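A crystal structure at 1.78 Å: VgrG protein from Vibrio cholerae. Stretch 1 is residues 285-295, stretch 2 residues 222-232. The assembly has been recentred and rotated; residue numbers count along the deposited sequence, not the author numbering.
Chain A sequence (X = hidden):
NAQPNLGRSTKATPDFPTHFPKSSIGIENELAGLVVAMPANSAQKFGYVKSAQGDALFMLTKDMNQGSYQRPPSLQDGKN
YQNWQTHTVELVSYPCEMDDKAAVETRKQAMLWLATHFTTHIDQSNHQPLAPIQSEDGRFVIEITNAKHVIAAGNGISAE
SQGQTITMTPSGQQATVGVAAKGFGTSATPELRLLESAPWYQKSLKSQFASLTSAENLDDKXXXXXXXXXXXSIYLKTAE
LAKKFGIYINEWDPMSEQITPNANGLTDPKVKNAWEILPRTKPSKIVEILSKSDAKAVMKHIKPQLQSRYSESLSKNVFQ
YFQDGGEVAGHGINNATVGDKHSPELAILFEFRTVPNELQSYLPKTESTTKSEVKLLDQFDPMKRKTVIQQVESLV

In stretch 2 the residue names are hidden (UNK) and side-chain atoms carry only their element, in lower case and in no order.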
# COMPACT_ATOMS: atom_id res chain seq x y z
N LYS A 285 -7.26 15.10 2.56
CA LYS A 285 -8.61 14.52 2.69
C LYS A 285 -9.16 14.62 4.11
O LYS A 285 -10.36 14.83 4.29
CB LYS A 285 -8.63 13.06 2.22
CG LYS A 285 -8.42 12.84 0.71
CD LYS A 285 -9.62 13.24 -0.18
CE LYS A 285 -10.80 12.30 -0.11
NZ LYS A 285 -11.89 12.72 -1.02
N ILE A 286 -8.28 14.50 5.13
CA ILE A 286 -8.69 14.55 6.54
C ILE A 286 -9.39 15.85 6.98
O ILE A 286 -10.23 15.80 7.87
CB ILE A 286 -7.60 14.05 7.53
CG1 ILE A 286 -8.25 13.46 8.81
CG2 ILE A 286 -6.57 15.15 7.83
CD1 ILE A 286 -7.32 12.78 9.79
N VAL A 287 -9.06 16.99 6.33
CA VAL A 287 -9.65 18.31 6.59
C VAL A 287 -11.18 18.27 6.45
O VAL A 287 -11.88 18.97 7.19
CB VAL A 287 -8.94 19.39 5.71
CG1 VAL A 287 -9.88 20.48 5.21
CG2 VAL A 287 -7.76 20.00 6.45
N GLU A 288 -11.69 17.38 5.57
CA GLU A 288 -13.11 17.17 5.30
C GLU A 288 -13.90 16.64 6.51
O GLU A 288 -15.12 16.81 6.54
CB GLU A 288 -13.31 16.25 4.08
CG GLU A 288 -12.73 16.79 2.78
CD GLU A 288 -12.59 15.84 1.60
OE1 GLU A 288 -13.08 14.69 1.69
OE2 GLU A 288 -11.99 16.25 0.59
N ILE A 289 -13.23 16.03 7.50
CA ILE A 289 -13.93 15.50 8.68
C ILE A 289 -14.28 16.61 9.69
O ILE A 289 -15.02 16.36 10.63
CB ILE A 289 -13.25 14.27 9.34
CG1 ILE A 289 -12.06 14.65 10.25
CG2 ILE A 289 -12.90 13.17 8.29
CD1 ILE A 289 -11.57 13.53 11.15
N LEU A 290 -13.72 17.81 9.49
CA LEU A 290 -13.93 18.98 10.35
C LEU A 290 -14.84 20.01 9.68
O LEU A 290 -15.00 19.98 8.46
CB LEU A 290 -12.57 19.67 10.65
CG LEU A 290 -11.45 18.82 11.27
CD1 LEU A 290 -10.12 19.54 11.20
CD2 LEU A 290 -11.76 18.45 12.71
N SER A 291 -15.35 20.99 10.47
CA SER A 291 -16.13 22.11 9.95
C SER A 291 -15.13 23.04 9.25
O SER A 291 -13.94 22.97 9.57
CB SER A 291 -16.83 22.84 11.09
OG SER A 291 -15.89 23.38 12.01
N LYS A 292 -15.60 23.90 8.31
CA LYS A 292 -14.76 24.87 7.59
C LYS A 292 -13.92 25.69 8.60
O LYS A 292 -12.71 25.84 8.42
CB LYS A 292 -15.65 25.79 6.72
CG LYS A 292 -14.92 26.78 5.80
CD LYS A 292 -15.81 27.97 5.43
CE LYS A 292 -15.09 29.03 4.63
NZ LYS A 292 -15.70 30.37 4.80
N SER A 293 -14.57 26.14 9.70
CA SER A 293 -13.98 26.93 10.78
C SER A 293 -12.87 26.17 11.54
O SER A 293 -11.78 26.72 11.71
CB SER A 293 -15.06 27.41 11.74
OG SER A 293 -14.50 28.19 12.78
N ASP A 294 -13.16 24.93 12.01
CA ASP A 294 -12.21 24.08 12.73
C ASP A 294 -11.00 23.73 11.87
O ASP A 294 -9.88 23.73 12.38
CB ASP A 294 -12.87 22.78 13.23
CG ASP A 294 -13.71 22.92 14.49
OD1 ASP A 294 -14.00 24.08 14.89
OD2 ASP A 294 -14.06 21.88 15.08
N ALA A 295 -11.22 23.43 10.57
CA ALA A 295 -10.15 23.11 9.62
C ALA A 295 -9.21 24.30 9.47
O ALA A 295 -7.99 24.12 9.53
CB ALA A 295 -10.74 22.72 8.26
N UNK A 222 -11.80 18.17 20.32
CA UNK A 222 -11.07 16.91 20.42
C UNK A 222 -10.77 16.33 19.04
O UNK A 222 -9.67 15.81 18.82
o UNK A 222 -11.90 14.95 24.56
c UNK A 222 -12.08 16.44 22.71
c UNK A 222 -11.81 15.89 21.32
c UNK A 222 -11.31 15.80 23.85
o UNK A 222 -10.14 16.18 24.06
N UNK A 223 -11.74 16.46 18.09
CA UNK A 223 -11.56 16.03 16.70
C UNK A 223 -10.49 16.93 16.05
O UNK A 223 -9.60 16.41 15.36
c UNK A 223 -12.97 15.46 14.57
c UNK A 223 -14.27 15.81 13.87
c UNK A 223 -12.89 16.14 15.93
c UNK A 223 -12.88 13.96 14.69
N UNK A 224 -10.56 18.26 16.30
CA UNK A 224 -9.58 19.22 15.78
C UNK A 224 -8.17 18.90 16.30
O UNK A 224 -7.24 18.90 15.50
c UNK A 224 -9.96 20.64 16.15
N UNK A 225 -8.03 18.58 17.61
CA UNK A 225 -6.73 18.24 18.21
C UNK A 225 -6.13 16.96 17.59
O UNK A 225 -4.93 16.91 17.35
c UNK A 225 -6.86 18.11 19.72
N UNK A 226 -6.99 15.95 17.32
CA UNK A 226 -6.58 14.70 16.69
C UNK A 226 -6.10 14.94 15.26
O UNK A 226 -5.04 14.43 14.89
n UNK A 226 -9.20 12.79 18.40
o UNK A 226 -7.04 12.73 18.79
c UNK A 226 -7.73 13.68 16.70
c UNK A 226 -7.97 13.04 18.06
N UNK A 227 -6.86 15.73 14.47
CA UNK A 227 -6.49 16.05 13.09
C UNK A 227 -5.17 16.82 13.09
O UNK A 227 -4.28 16.51 12.29
c UNK A 227 -7.61 16.79 12.30
c UNK A 227 -8.84 15.90 12.14
c UNK A 227 -7.11 17.24 10.93
N UNK A 228 -5.03 17.80 14.00
CA UNK A 228 -3.80 18.58 14.10
C UNK A 228 -2.60 17.68 14.39
O UNK A 228 -1.59 17.82 13.71
c UNK A 228 -1.11 22.23 14.98
c UNK A 228 -2.64 20.40 15.46
c UNK A 228 -3.92 19.66 15.19
c UNK A 228 -0.30 21.84 16.01
c UNK A 228 -1.80 20.03 16.51
c UNK A 228 -2.28 21.51 14.70
c UNK A 228 -0.64 20.76 16.80
N UNK A 229 -2.70 16.77 15.38
CA UNK A 229 -1.58 15.88 15.70
C UNK A 229 -1.21 14.97 14.53
O UNK A 229 -0.02 14.79 14.26
c UNK A 229 -1.90 15.05 16.92
N UNK A 230 -2.21 14.44 13.82
CA UNK A 230 -2.01 13.55 12.68
C UNK A 230 -1.29 14.30 11.54
O UNK A 230 -0.22 13.85 11.10
o UNK A 230 -2.87 9.69 7.59
c UNK A 230 -3.52 11.75 8.59
c UNK A 230 -3.63 12.56 9.72
c UNK A 230 -2.72 10.81 11.07
c UNK A 230 -3.00 10.48 8.71
c UNK A 230 -3.36 12.98 12.20
c UNK A 230 -3.25 12.10 10.98
c UNK A 230 -2.59 10.00 9.94
N UNK A 231 -1.86 15.43 11.09
CA UNK A 231 -1.29 16.23 10.00
C UNK A 231 0.07 16.79 10.36
O UNK A 231 1.00 16.66 9.57
c UNK A 231 -3.46 16.93 8.75
c UNK A 231 -4.32 18.14 8.42
c UNK A 231 -2.23 17.35 9.56
c UNK A 231 -3.05 16.18 7.45
N UNK A 232 0.21 17.39 11.56
CA UNK A 232 1.51 17.94 11.98
C UNK A 232 2.57 16.85 12.00
O UNK A 232 3.67 17.08 11.51
c UNK A 232 2.73 19.38 13.65
o UNK A 232 0.41 19.72 13.19
c UNK A 232 1.42 18.72 13.30

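Position 222 carries three side-chain carbons in a row, the last bearing two oxygens. That is a carboxylate two carbons beyond CB, and it touches nothing on stretch 1. The residue is Glu222.

Position 223 has four carbons, forked at the second. The fork carbon lies 3.7 Å from Leu290 CD2, and one branch tip lies 3.4 Å from Ile289 O. This is Leu223. Its CD1 also meets Ile289 CD1 at 3.8 Å.

Position 224 has a single carbon, CB, 4.4 Å from Asp294 OD2. Leu290 CD2 is 3.8 Å from the backbone N of 224. It is Ala224.

Position 225 also has one carbon, pointing away from stretch 1. It is Ala225.

Position 226 has two carbons, the second carrying one oxygen and one nitrogen. Its CA-to-CB bond points sideways, and the side chain makes no contact with stretch 1. It is Asn226.

Position 227 has one carbon carrying two others, all apolar and branched at CB. It points toward stretch 1 and touches three of its residues, Ile286, Ile289 and Leu290. It is Val227. Its CG1 is 3.8 Å from Ile286 CG2 and 3.8 Å from Leu290 CD1, while its CG2 is 3.7 Å from Ile289 CD1.

Position 228 has one carbon and then a six-carbon ring with no oxygen. Its CA-to-CB bond points away, and it touches nothing on stretch 1. It is Phe228.

Position 229 has one carbon, out of reach of stretch 1. It is Ala229.

Position 230 has one carbon and a six-carbon ring bearing an oxygen, a phenol. Ile286 CD1 approaches a ring carbon obliquely at 3.7 Å. The residue is Tyr230, and that carbon is CD2.

Position 231 has four carbons, forked at the second. One branch tip lies 3.7 Å from Ile286 CG2 and the other 4.4 Å from Val287 CG2. It is Leu231, and these tips are CD2 and CD1.

Position 232 has one carbon carrying an oxygen and a carbon, and is out of reach of stretch 1. It is Thr232. Its OG1 donates to Phe228 O at 2.8 Å, a bond within the helix.

The contact is apolar, with no hydrogen bond between the stretches. Positions 223, 224, 227, 230 and 231 recur at helical spacing, so their side chains share one side of the helix. Ile286, Ile289 and Leu290 point toward that side and supply most of the buried area of stretch 1. Val227 is the hub, meeting all three. Beyond them, Ser291 OG accepts from Asp294 N at 3.1 Å and caps the helix that follows.

Stretch 2 (222-232) ELAANVFAYLT
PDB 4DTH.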